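Long-range contact in hypothetical sugar kinase (PDB 3R8E), which is a putative sugar kinase of the ROK family and probably transfers a phosphate from ATP to a sugar: residues 141-153 / 260-272. Numbering follows the deposited sequence.
Sequences NKRMQTFILLALG and DLNNILLGGGISG
Leu265 N points at Ile148 O across 2.8 Å, nearly straight (178°), one rung of a parallel ladder between strands 147-152 and 263-267. Bonds from Leu150 N to Leu265 O and Gly267 N to Leu150 O carry it onward. The tight part lies on the face of Ile148, Leu150, Ile264 and Leu266, which helices 235-259 and 274-288 cover. There Ile148 CG2 sits 3.7 Å from both Leu261 CD1 and Ile264 CG1; Ile148 and Ile264 run side by side, while Leu261 comes across at about a right angle.

The looser side is the partly exposed edge where loop 141-146 folds over Asn263 and Leu265. Selenomethionine Met144 bends at chi3 (62°) so that CE meets Leu265 CG tip to tip at 3.8 Å, and SE lies against Asn263 CB. Asn263 ND2 bonds to Thr146 O (3.0 Å), which also accepts a hydrogen bond from a water bound to Asn262 N. A leucine in place of Asn263 would probably leave Thr146 O with that water but without its side-chain donor.

Where the strands end, Leu152 O accepts Ile270 N, past Gly268 and Gly269. Such a parallel pair at the centre of a five-stranded mixed sheet typifies the ribonuclease H-like fold of ROK kinases.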
loop_
_atom_site.group_PDB
_atom_site.type_symbol
_atom_site.label_atom_id
_atom_site.label_comp_id
_atom_site.label_asym_id
_atom_site.label_seq_id
_atom_site.Cartn_x
_atom_site.Cartn_y
_atom_site.Cartn_z
ATOM N N ASN A 141 14.026 -1.678 18.476
ATOM C CA ASN A 141 13.308 -0.456 18.132
ATOM C C ASN A 141 11.904 -0.560 18.699
ATOM O O ASN A 141 10.951 -0.091 18.083
ATOM C CB ASN A 141 13.294 -0.216 16.617
ATOM C CG ASN A 141 14.601 0.278 16.065
ATOM O OD1 ASN A 141 15.279 -0.422 15.313
ATOM N ND2 ASN A 141 14.968 1.514 16.390
ATOM N N LYS A 142 11.781 -1.177 19.894
ATOM C CA LYS A 142 10.492 -1.366 20.548
ATOM C C LYS A 142 9.763 -0.032 20.740
ATOM O O LYS A 142 10.388 1.006 21.008
ATOM C CB LYS A 142 10.609 -2.133 21.876
ATOM C CG LYS A 142 11.450 -1.481 22.960
ATOM C CD LYS A 142 11.189 -2.143 24.309
ATOM C CE LYS A 142 11.886 -1.424 25.435
ATOM N NZ LYS A 142 11.517 -1.992 26.759
ATOM N N ARG A 143 8.438 -0.075 20.519
ATOM C CA ARG A 143 7.484 1.031 20.640
ATOM C C ARG A 143 7.608 2.065 19.496
ATOM O O ARG A 143 6.875 3.059 19.502
ATOM C CB ARG A 143 7.525 1.712 22.026
ATOM C CG ARG A 143 7.106 0.804 23.186
ATOM C CD ARG A 143 5.604 0.569 23.246
ATOM N NE ARG A 143 5.252 -0.450 24.234
ATOM C CZ ARG A 143 4.007 -0.791 24.552
ATOM N NH1 ARG A 143 2.976 -0.192 23.966
ATOM N NH2 ARG A 143 3.782 -1.729 25.462
HETATM N N MSE A 144 8.459 1.796 18.479
HETATM C CA MSE A 144 8.517 2.615 17.258
HETATM C C MSE A 144 7.108 2.536 16.675
HETATM O O MSE A 144 6.609 1.429 16.462
HETATM C CB MSE A 144 9.579 2.068 16.303
HETATM C CG MSE A 144 9.715 2.875 15.020
HETATM SE SE MSE A 144 11.390 2.486 14.114
HETATM C CE MSE A 144 11.192 0.653 13.734
ATOM N N GLN A 145 6.425 3.681 16.541
ATOM C CA GLN A 145 5.000 3.716 16.223
ATOM C C GLN A 145 4.623 3.304 14.803
ATOM O O GLN A 145 3.580 2.669 14.623
ATOM C CB GLN A 145 4.427 5.113 16.506
ATOM C CG GLN A 145 4.435 5.492 17.996
ATOM C CD GLN A 145 3.587 4.588 18.863
ATOM O OE1 GLN A 145 4.083 3.698 19.564
ATOM N NE2 GLN A 145 2.295 4.818 18.869
ATOM N N THR A 146 5.405 3.720 13.801
ATOM C CA THR A 146 5.051 3.468 12.405
ATOM C C THR A 146 6.241 2.888 11.658
ATOM O O THR A 146 7.237 3.582 11.450
ATOM C CB THR A 146 4.537 4.779 11.776
ATOM O OG1 THR A 146 3.454 5.270 12.581
ATOM C CG2 THR A 146 4.072 4.598 10.322
ATOM N N PHE A 147 6.138 1.610 11.256
ATOM C CA PHE A 147 7.217 0.945 10.526
ATOM C C PHE A 147 6.736 -0.289 9.804
ATOM O O PHE A 147 5.681 -0.835 10.125
ATOM C CB PHE A 147 8.376 0.542 11.477
ATOM C CG PHE A 147 8.074 -0.555 12.473
ATOM C CD1 PHE A 147 8.317 -1.891 12.158
ATOM C CD2 PHE A 147 7.609 -0.250 13.746
ATOM C CE1 PHE A 147 8.057 -2.904 13.086
ATOM C CE2 PHE A 147 7.367 -1.265 14.680
ATOM C CZ PHE A 147 7.585 -2.586 14.338
ATOM N N ILE A 148 7.561 -0.770 8.873
ATOM C CA ILE A 148 7.354 -2.037 8.185
ATOM C C ILE A 148 8.498 -2.970 8.562
ATOM O O ILE A 148 9.659 -2.548 8.587
ATOM C CB ILE A 148 7.202 -1.925 6.628
ATOM C CG1 ILE A 148 6.874 -3.315 6.010
ATOM C CG2 ILE A 148 8.465 -1.337 5.970
ATOM C CD1 ILE A 148 6.365 -3.286 4.582
ATOM N N LEU A 149 8.158 -4.227 8.862
ATOM C CA LEU A 149 9.125 -5.285 9.065
ATOM C C LEU A 149 9.075 -6.156 7.829
ATOM O O LEU A 149 8.023 -6.718 7.537
ATOM C CB LEU A 149 8.874 -6.104 10.352
ATOM C CG LEU A 149 9.679 -7.422 10.486
ATOM C CD1 LEU A 149 11.165 -7.160 10.557
ATOM C CD2 LEU A 149 9.276 -8.191 11.719
ATOM N N LEU A 150 10.175 -6.223 7.077
ATOM C CA LEU A 150 10.291 -7.110 5.926
ATOM C C LEU A 150 11.103 -8.317 6.335
ATOM O O LEU A 150 12.288 -8.172 6.654
ATOM C CB LEU A 150 10.963 -6.440 4.710
ATOM C CG LEU A 150 10.214 -5.447 3.872
ATOM C CD1 LEU A 150 11.073 -5.063 2.675
ATOM C CD2 LEU A 150 8.914 -6.033 3.347
ATOM N N ALA A 151 10.473 -9.498 6.363
ATOM C CA ALA A 151 11.153 -10.746 6.693
ATOM C C ALA A 151 11.547 -11.423 5.383
ATOM O O ALA A 151 10.694 -11.956 4.670
ATOM C CB ALA A 151 10.263 -11.635 7.545
ATOM N N LEU A 152 12.836 -11.310 5.030
ATOM C CA LEU A 152 13.383 -11.797 3.770
ATOM C C LEU A 152 13.957 -13.210 3.924
ATOM O O LEU A 152 15.132 -13.387 4.253
ATOM C CB LEU A 152 14.441 -10.810 3.229
ATOM C CG LEU A 152 13.964 -9.352 3.045
ATOM C CD1 LEU A 152 15.111 -8.378 3.194
ATOM C CD2 LEU A 152 13.253 -9.152 1.717
ATOM N N GLY A 153 13.101 -14.196 3.676
ATOM C CA GLY A 153 13.445 -15.612 3.751
ATOM C C GLY A 153 13.118 -16.323 2.461
ATOM O O GLY A 153 13.275 -15.745 1.380
ATOM N N ASP A 260 2.804 5.707 3.241
ATOM C CA ASP A 260 3.465 6.877 3.821
ATOM C C ASP A 260 4.071 6.505 5.192
ATOM O O ASP A 260 3.630 6.970 6.245
ATOM C CB ASP A 260 2.602 8.152 3.911
ATOM C CG ASP A 260 3.450 9.364 4.280
ATOM O OD1 ASP A 260 4.701 9.225 4.350
ATOM O OD2 ASP A 260 2.872 10.423 4.561
ATOM N N LEU A 261 5.060 5.623 5.151
ATOM C CA LEU A 261 5.873 5.231 6.297
ATOM C C LEU A 261 7.309 5.307 5.816
ATOM O O LEU A 261 7.538 5.211 4.610
ATOM C CB LEU A 261 5.500 3.830 6.867
ATOM C CG LEU A 261 5.615 2.601 5.938
ATOM C CD1 LEU A 261 7.045 2.081 5.866
ATOM C CD2 LEU A 261 4.755 1.466 6.447
ATOM N N ASN A 262 8.272 5.500 6.713
ATOM C CA ASN A 262 9.664 5.553 6.263
ATOM C C ASN A 262 10.630 4.925 7.285
ATOM O O ASN A 262 11.833 5.176 7.226
ATOM C CB ASN A 262 10.084 6.981 5.892
ATOM C CG ASN A 262 10.084 7.947 7.038
ATOM O OD1 ASN A 262 9.637 7.634 8.144
ATOM N ND2 ASN A 262 10.562 9.156 6.789
ATOM N N ASN A 263 10.104 4.089 8.196
ATOM C CA ASN A 263 10.909 3.297 9.122
ATOM C C ASN A 263 10.827 1.880 8.641
ATOM O O ASN A 263 9.722 1.365 8.465
ATOM C CB ASN A 263 10.440 3.424 10.561
ATOM C CG ASN A 263 10.686 4.773 11.165
ATOM O OD1 ASN A 263 11.732 5.399 10.958
ATOM N ND2 ASN A 263 9.740 5.214 11.974
ATOM N N ILE A 264 11.984 1.277 8.330
ATOM C CA ILE A 264 12.027 -0.072 7.773
ATOM C C ILE A 264 12.954 -0.951 8.600
ATOM O O ILE A 264 14.118 -0.590 8.822
ATOM C CB ILE A 264 12.471 -0.018 6.280
ATOM C CG1 ILE A 264 11.484 0.805 5.425
ATOM C CG2 ILE A 264 12.661 -1.429 5.675
ATOM C CD1 ILE A 264 12.150 1.660 4.395
ATOM N N LEU A 265 12.434 -2.116 9.030
ATOM C CA LEU A 265 13.217 -3.142 9.726
ATOM C C LEU A 265 13.351 -4.332 8.798
ATOM O O LEU A 265 12.351 -4.792 8.241
ATOM C CB LEU A 265 12.604 -3.577 11.069
ATOM C CG LEU A 265 12.539 -2.548 12.208
ATOM C CD1 LEU A 265 11.949 -3.179 13.456
ATOM C CD2 LEU A 265 13.918 -1.947 12.531
ATOM N N LEU A 266 14.579 -4.838 8.640
ATOM C CA LEU A 266 14.848 -5.955 7.750
ATOM C C LEU A 266 15.258 -7.194 8.537
ATOM O O LEU A 266 16.233 -7.157 9.291
ATOM C CB LEU A 266 15.934 -5.566 6.725
ATOM C CG LEU A 266 15.615 -4.362 5.817
ATOM C CD1 LEU A 266 16.829 -3.943 5.033
ATOM C CD2 LEU A 266 14.448 -4.652 4.862
ATOM N N GLY A 267 14.495 -8.271 8.348
ATOM C CA GLY A 267 14.702 -9.567 8.995
ATOM C C GLY A 267 14.814 -10.712 8.003
ATOM O O GLY A 267 14.896 -10.482 6.794
ATOM N N GLY A 268 14.825 -11.942 8.512
ATOM C CA GLY A 268 14.943 -13.139 7.680
ATOM C C GLY A 268 16.382 -13.535 7.419
ATOM O O GLY A 268 17.302 -12.803 7.787
ATOM N N GLY A 269 16.570 -14.690 6.775
ATOM C CA GLY A 269 17.886 -15.240 6.451
ATOM C C GLY A 269 18.786 -14.343 5.622
ATOM O O GLY A 269 19.997 -14.298 5.849
ATOM N N ILE A 270 18.198 -13.597 4.677
ATOM C CA ILE A 270 18.919 -12.703 3.773
ATOM C C ILE A 270 19.446 -11.434 4.497
ATOM O O ILE A 270 20.460 -10.886 4.051
ATOM C CB ILE A 270 17.989 -12.388 2.559
ATOM C CG1 ILE A 270 18.262 -13.394 1.428
ATOM C CG2 ILE A 270 18.049 -10.931 2.045
ATOM C CD1 ILE A 270 17.062 -13.820 0.705
ATOM N N SER A 271 18.787 -10.999 5.611
ATOM C CA SER A 271 19.158 -9.805 6.388
ATOM C C SER A 271 20.579 -9.886 6.982
ATOM O O SER A 271 21.122 -8.864 7.413
ATOM C CB SER A 271 18.150 -9.539 7.501
ATOM O OG SER A 271 18.226 -10.496 8.546
ATOM N N GLY A 272 21.174 -11.079 6.980
ATOM C CA GLY A 272 22.535 -11.275 7.474
ATOM C C GLY A 272 23.535 -10.595 6.551
ATOM O O GLY A 272 24.664 -10.295 6.953
HETATM O O HOH W 1 7.215 5.660 9.514
#